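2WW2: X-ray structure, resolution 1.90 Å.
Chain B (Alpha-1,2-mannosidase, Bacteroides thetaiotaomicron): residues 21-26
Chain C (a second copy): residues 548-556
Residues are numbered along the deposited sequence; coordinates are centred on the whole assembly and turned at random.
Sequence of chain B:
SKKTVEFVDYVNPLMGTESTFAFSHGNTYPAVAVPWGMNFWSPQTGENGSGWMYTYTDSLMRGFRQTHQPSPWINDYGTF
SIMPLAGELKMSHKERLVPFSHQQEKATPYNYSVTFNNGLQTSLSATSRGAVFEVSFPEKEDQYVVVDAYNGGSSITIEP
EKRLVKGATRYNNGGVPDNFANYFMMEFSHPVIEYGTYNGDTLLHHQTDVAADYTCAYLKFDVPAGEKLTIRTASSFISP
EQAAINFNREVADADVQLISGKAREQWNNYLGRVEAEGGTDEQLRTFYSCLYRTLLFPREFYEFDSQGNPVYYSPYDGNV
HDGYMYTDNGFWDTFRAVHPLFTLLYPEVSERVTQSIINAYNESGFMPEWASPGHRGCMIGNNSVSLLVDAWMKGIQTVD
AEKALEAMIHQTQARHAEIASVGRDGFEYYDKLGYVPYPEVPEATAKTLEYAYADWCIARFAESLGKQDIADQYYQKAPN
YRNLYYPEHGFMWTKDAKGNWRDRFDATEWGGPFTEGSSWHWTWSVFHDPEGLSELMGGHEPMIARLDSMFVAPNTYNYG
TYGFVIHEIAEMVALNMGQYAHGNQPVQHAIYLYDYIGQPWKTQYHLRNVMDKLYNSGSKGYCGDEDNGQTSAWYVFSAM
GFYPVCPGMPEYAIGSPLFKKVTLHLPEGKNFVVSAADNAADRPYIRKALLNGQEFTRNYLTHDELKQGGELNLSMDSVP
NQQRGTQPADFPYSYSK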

ATOM      1  N   PHE B  21      -1.988  16.311  16.175  1.00 24.54           N
ATOM      2  CA  PHE B  21      -0.671  15.683  16.297  1.00 25.11           C
ATOM      3  C   PHE B  21      -0.611  14.535  15.283  1.00 25.34           C
ATOM      4  O   PHE B  21       0.408  14.341  14.613  1.00 25.55           O
ATOM      5  CB  PHE B  21      -0.491  15.185  17.745  1.00 25.08           C
ATOM      6  CG  PHE B  21       0.916  14.724  18.109  1.00 25.64           C
ATOM      7  CD1 PHE B  21       1.559  15.260  19.223  1.00 25.89           C
ATOM      8  CD2 PHE B  21       1.568  13.720  17.390  1.00 25.51           C
ATOM      9  CE1 PHE B  21       2.836  14.818  19.596  1.00 25.96           C
ATOM     10  CE2 PHE B  21       2.845  13.273  17.757  1.00 26.06           C
ATOM     11  CZ  PHE B  21       3.480  13.825  18.856  1.00 25.40           C
ATOM     12  N   ALA B  22      -1.723  13.812  15.140  1.00 25.37           N
ATOM     13  CA  ALA B  22      -1.787  12.642  14.255  1.00 25.52           C
ATOM     14  C   ALA B  22      -1.911  12.986  12.770  1.00 25.76           C
ATOM     15  O   ALA B  22      -1.252  12.362  11.931  1.00 25.80           O
ATOM     16  CB  ALA B  22      -2.927  11.731  14.659  1.00 25.37           C
ATOM     17  N   PHE B  23      -2.780  13.940  12.451  1.00 25.64           N
ATOM     18  CA  PHE B  23      -3.054  14.297  11.058  1.00 26.58           C
ATOM     19  C   PHE B  23      -2.993  15.803  10.822  1.00 26.30           C
ATOM     20  O   PHE B  23      -3.915  16.552  11.189  1.00 26.10           O
ATOM     21  CB  PHE B  23      -4.423  13.764  10.608  1.00 26.88           C
ATOM     22  CG  PHE B  23      -4.582  12.276  10.767  1.00 28.95           C
ATOM     23  CD1 PHE B  23      -3.776  11.397  10.053  1.00 30.26           C
ATOM     24  CD2 PHE B  23      -5.548  11.755  11.624  1.00 30.54           C
ATOM     25  CE1 PHE B  23      -3.919  10.015  10.200  1.00 30.91           C
ATOM     26  CE2 PHE B  23      -5.699  10.381  11.773  1.00 30.90           C
ATOM     27  CZ  PHE B  23      -4.884   9.511  11.056  1.00 30.99           C
ATOM     28  N   SER B  24      -1.908  16.239  10.192  1.00 26.19           N
ATOM     29  CA  SER B  24      -1.760  17.638   9.836  1.00 26.05           C
ATOM     30  C   SER B  24      -2.454  17.984   8.515  1.00 26.29           C
ATOM     31  O   SER B  24      -2.321  17.275   7.518  1.00 26.05           O
ATOM     32  CB  SER B  24      -0.293  18.015   9.712  1.00 26.14           C
ATOM     33  OG  SER B  24      -0.184  19.281   9.070  1.00 25.84           O
ATOM     34  N   HIS B  25      -3.181  19.090   8.522  1.00 25.81           N
ATOM     35  CA  HIS B  25      -3.695  19.659   7.295  1.00 26.20           C
ATOM     36  C   HIS B  25      -3.239  21.098   7.225  1.00 25.99           C
ATOM     37  O   HIS B  25      -3.900  21.932   6.597  1.00 25.86           O
ATOM     38  CB  HIS B  25      -5.219  19.613   7.257  1.00 26.60           C
ATOM     39  CG  HIS B  25      -5.767  18.284   6.846  1.00 27.95           C
ATOM     40  ND1 HIS B  25      -6.207  17.345   7.758  1.00 30.30           N
ATOM     41  CD2 HIS B  25      -5.939  17.732   5.620  1.00 28.54           C
ATOM     42  CE1 HIS B  25      -6.625  16.270   7.110  1.00 30.22           C
ATOM     43  NE2 HIS B  25      -6.468  16.477   5.814  1.00 30.58           N
ATOM     44  N   GLY B  26      -2.106  21.368   7.884  1.00 25.52           N
ATOM     45  CA  GLY B  26      -1.475  22.687   7.887  1.00 24.87           C
ATOM     46  C   GLY B  26      -0.697  22.949   9.174  1.00 24.78           C
ATOM     47  O   GLY B  26       0.371  23.578   9.146  1.00 23.97           O
TER
ATOM     48  N   ASP C 548      -5.140   7.780  17.070  1.00 25.36           N
ATOM     49  CA  ASP C 548      -5.772   8.363  15.886  1.00 27.05           C
ATOM     50  C   ASP C 548      -5.159   7.828  14.586  1.00 28.23           C
ATOM     51  O   ASP C 548      -5.873   7.540  13.630  1.00 28.58           O
ATOM     52  CB  ASP C 548      -5.676   9.883  15.896  1.00 26.64           C
ATOM     53  CG  ASP C 548      -6.440  10.517  17.039  1.00 26.39           C
ATOM     54  OD1 ASP C 548      -7.245   9.821  17.684  1.00 24.58           O
ATOM     55  OD2 ASP C 548      -6.238  11.723  17.288  1.00 25.43           O
ATOM     56  N   SER C 549      -3.838   7.692  14.555  1.00 29.59           N
ATOM     57  CA  SER C 549      -3.151   7.245  13.346  1.00 31.19           C
ATOM     58  C   SER C 549      -3.504   5.802  12.958  1.00 32.38           C
ATOM     59  O   SER C 549      -3.194   5.354  11.852  1.00 32.08           O
ATOM     60  CB  SER C 549      -1.639   7.403  13.496  1.00 30.84           C
ATOM     61  OG  SER C 549      -1.094   6.274  14.151  1.00 32.03           O
ATOM     62  N   MET C 550      -4.149   5.075  13.864  1.00 33.99           N
ATOM     63  CA  MET C 550      -4.620   3.728  13.550  1.00 36.35           C
ATOM     64  C   MET C 550      -6.023   3.723  12.950  1.00 37.41           C
ATOM     65  O   MET C 550      -6.346   2.888  12.107  1.00 38.00           O
ATOM     66  CB  MET C 550      -4.598   2.831  14.786  1.00 36.31           C
ATOM     67  CG  MET C 550      -3.215   2.448  15.239  1.00 38.57           C
ATOM     68  SD  MET C 550      -3.300   0.993  16.287  1.00 42.78           S
ATOM     69  CE  MET C 550      -4.806   1.336  17.187  1.00 40.96           C
ATOM     70  N   PHE C 551      -6.859   4.651  13.399  1.00 39.06           N
ATOM     71  CA  PHE C 551      -8.229   4.740  12.927  1.00 40.49           C
ATOM     72  C   PHE C 551      -8.312   5.911  11.967  1.00 42.12           C
ATOM     73  O   PHE C 551      -7.538   5.996  11.009  1.00 42.37           O
ATOM     74  CB  PHE C 551      -9.171   4.975  14.105  1.00 40.20           C
ATOM     75  CG  PHE C 551      -8.833   4.163  15.321  1.00 39.63           C
ATOM     76  CD1 PHE C 551      -8.975   2.786  15.312  1.00 39.64           C
ATOM     77  CD2 PHE C 551      -8.371   4.776  16.472  1.00 39.19           C
ATOM     78  CE1 PHE C 551      -8.660   2.034  16.428  1.00 39.49           C
ATOM     79  CE2 PHE C 551      -8.053   4.031  17.595  1.00 38.81           C
ATOM     80  CZ  PHE C 551      -8.194   2.661  17.573  1.00 38.91           C
ATOM     81  N   VAL C 552      -9.235   6.830  12.242  1.00 43.74           N
ATOM     82  CA  VAL C 552      -9.282   8.090  11.514  1.00 45.03           C
ATOM     83  C   VAL C 552     -10.666   8.467  11.063  1.00 46.13           C
ATOM     84  O   VAL C 552     -11.666   7.837  11.430  1.00 46.38           O
ATOM     85  CB  VAL C 552      -8.564   7.995  10.187  1.00 44.91           C
ATOM     86  CG1 VAL C 552      -9.408   7.159   9.253  1.00 44.63           C
ATOM     87  CG2 VAL C 552      -8.418   9.383   9.597  1.00 45.01           C
ATOM     88  N   ALA C 553     -10.689   9.512  10.237  1.00 47.09           N
ATOM     89  CA  ALA C 553     -11.802   9.791   9.348  1.00 47.98           C
ATOM     90  C   ALA C 553     -11.349   9.529   7.896  1.00 48.63           C
ATOM     91  O   ALA C 553     -12.040   8.829   7.146  1.00 49.06           O
ATOM     92  CB  ALA C 553     -12.304  11.220   9.530  1.00 47.94           C
ATOM     93  N   PRO C 554     -10.180  10.083   7.501  1.00 49.12           N
ATOM     94  CA  PRO C 554      -9.414   9.840   6.255  1.00 49.40           C
ATOM     95  C   PRO C 554      -9.576  10.888   5.134  1.00 49.49           C
ATOM     96  O   PRO C 554     -10.596  11.587   5.063  1.00 49.25           O
ATOM     97  CB  PRO C 554      -9.909   8.466   5.791  1.00 49.55           C
ATOM     98  N   ASN C 555      -8.576  10.945   4.250  1.00 49.47           N
ATOM     99  CA  ASN C 555      -8.375  12.082   3.344  1.00 49.51           C
ATOM    100  C   ASN C 555      -8.997  11.961   1.948  1.00 49.57           C
ATOM    101  O   ASN C 555      -8.657  11.060   1.179  1.00 49.48           O
ATOM    102  CB  ASN C 555      -6.879  12.375   3.212  1.00 49.43           C
ATOM    103  CG  ASN C 555      -6.603  13.741   2.608  1.00 49.66           C
ATOM    104  OD1 ASN C 555      -7.528  14.490   2.274  1.00 49.56           O
ATOM    105  ND2 ASN C 555      -5.326  14.078   2.474  1.00 49.01           N
ATOM    106  N   THR C 556      -9.892  12.891   1.621  1.00 49.54           N
ATOM    107  CA  THR C 556     -10.538  12.918   0.311  1.00 49.58           C
ATOM    108  C   THR C 556     -10.194  14.187  -0.477  1.00 49.65           C
ATOM    109  O   THR C 556     -10.804  14.466  -1.512  1.00 49.44           O
ATOM    110  CB  THR C 556     -12.071  12.809   0.437  1.00 49.64           C
ATOM    111  OG1 THR C 556     -12.582  13.980   1.088  1.00 49.40           O
ATOM    112  CG2 THR C 556     -12.459  11.572   1.241  1.00 49.61           C
TER
HETATM  113  O   HOH W   1      -3.927  13.299  17.323  1.00 26.64           O

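The two stretches come from two copies of the same mannosidase. Chain B contributes a loop with no regular helix or strand. Asp C548 is helical, and from Phe C551 onward the chain C stretch is loop. The backbones come closest at Ala B22 and Ser C549, where the CA atoms lie 5.6 Å apart. No direct hydrogen bond joins the two stretches, so the contact rests on packing and on one water.

Within chain C, a weak hydrogen bond runs from Phe C551 N to Asp C548 O at 3.1 Å. It links residues three apart, where the backbone turns. Within chain B, Gly B26 N donates to Ser B24 OG at 3.1 Å. Gly B26 has phi 151° and psi -35°. At these angles a CB would jam against the carbonyl O of His B25, so the backbone itself calls for glycine.

Ala B22 points its CB toward chain C. This methyl sits 3.5 Å from Asp C548 CB, a close contact between two small aliphatic groups. Water 1 bridges the same two residues. The water O accepts from Ala B22 N at 3.1 Å and donates to Asp C548 OD2 at 2.8 Å. The backbone NH and the carboxylate are thus linked without touching directly. Both carboxylate oxygens of Asp C548 also have hydrogen-bond partners elsewhere in the structure.

Phe B23 has the most area covered, 78 Å². Its CA-to-CB bond points sideways, but the end of the ring comes nearer to chain C. Phe B23 CZ lies 3.4 Å from Asp C548 O, which sits at the ring edge, near its plane. The ring hydrogens carry a slight positive charge, so a carbonyl oxygen is a fitting neighbour there. Phe B23 CZ also lies 3.7 Å from Ser C549 CA. Phe B23 CE2 meets Val C552 CG2 at 3.6 Å, an apolar contact between the ring and a methyl group. The ring therefore packs against both the backbone at the start of the chain C stretch and a side chain further along.

The last contact is looser. His B25 and Asn C555 both direct CB toward the other stretch. His B25 NE2 and Asn C555 OD1 are 4.2 Å apart, too far for a hydrogen bond. The oxygen lies at the edge of the imidazole, near its plane. His B25 ND1 is hydrogen-bonded elsewhere in the structure.

The two stretches together bury 261 Å², a modest patch centred on Ala B22 and Phe B23.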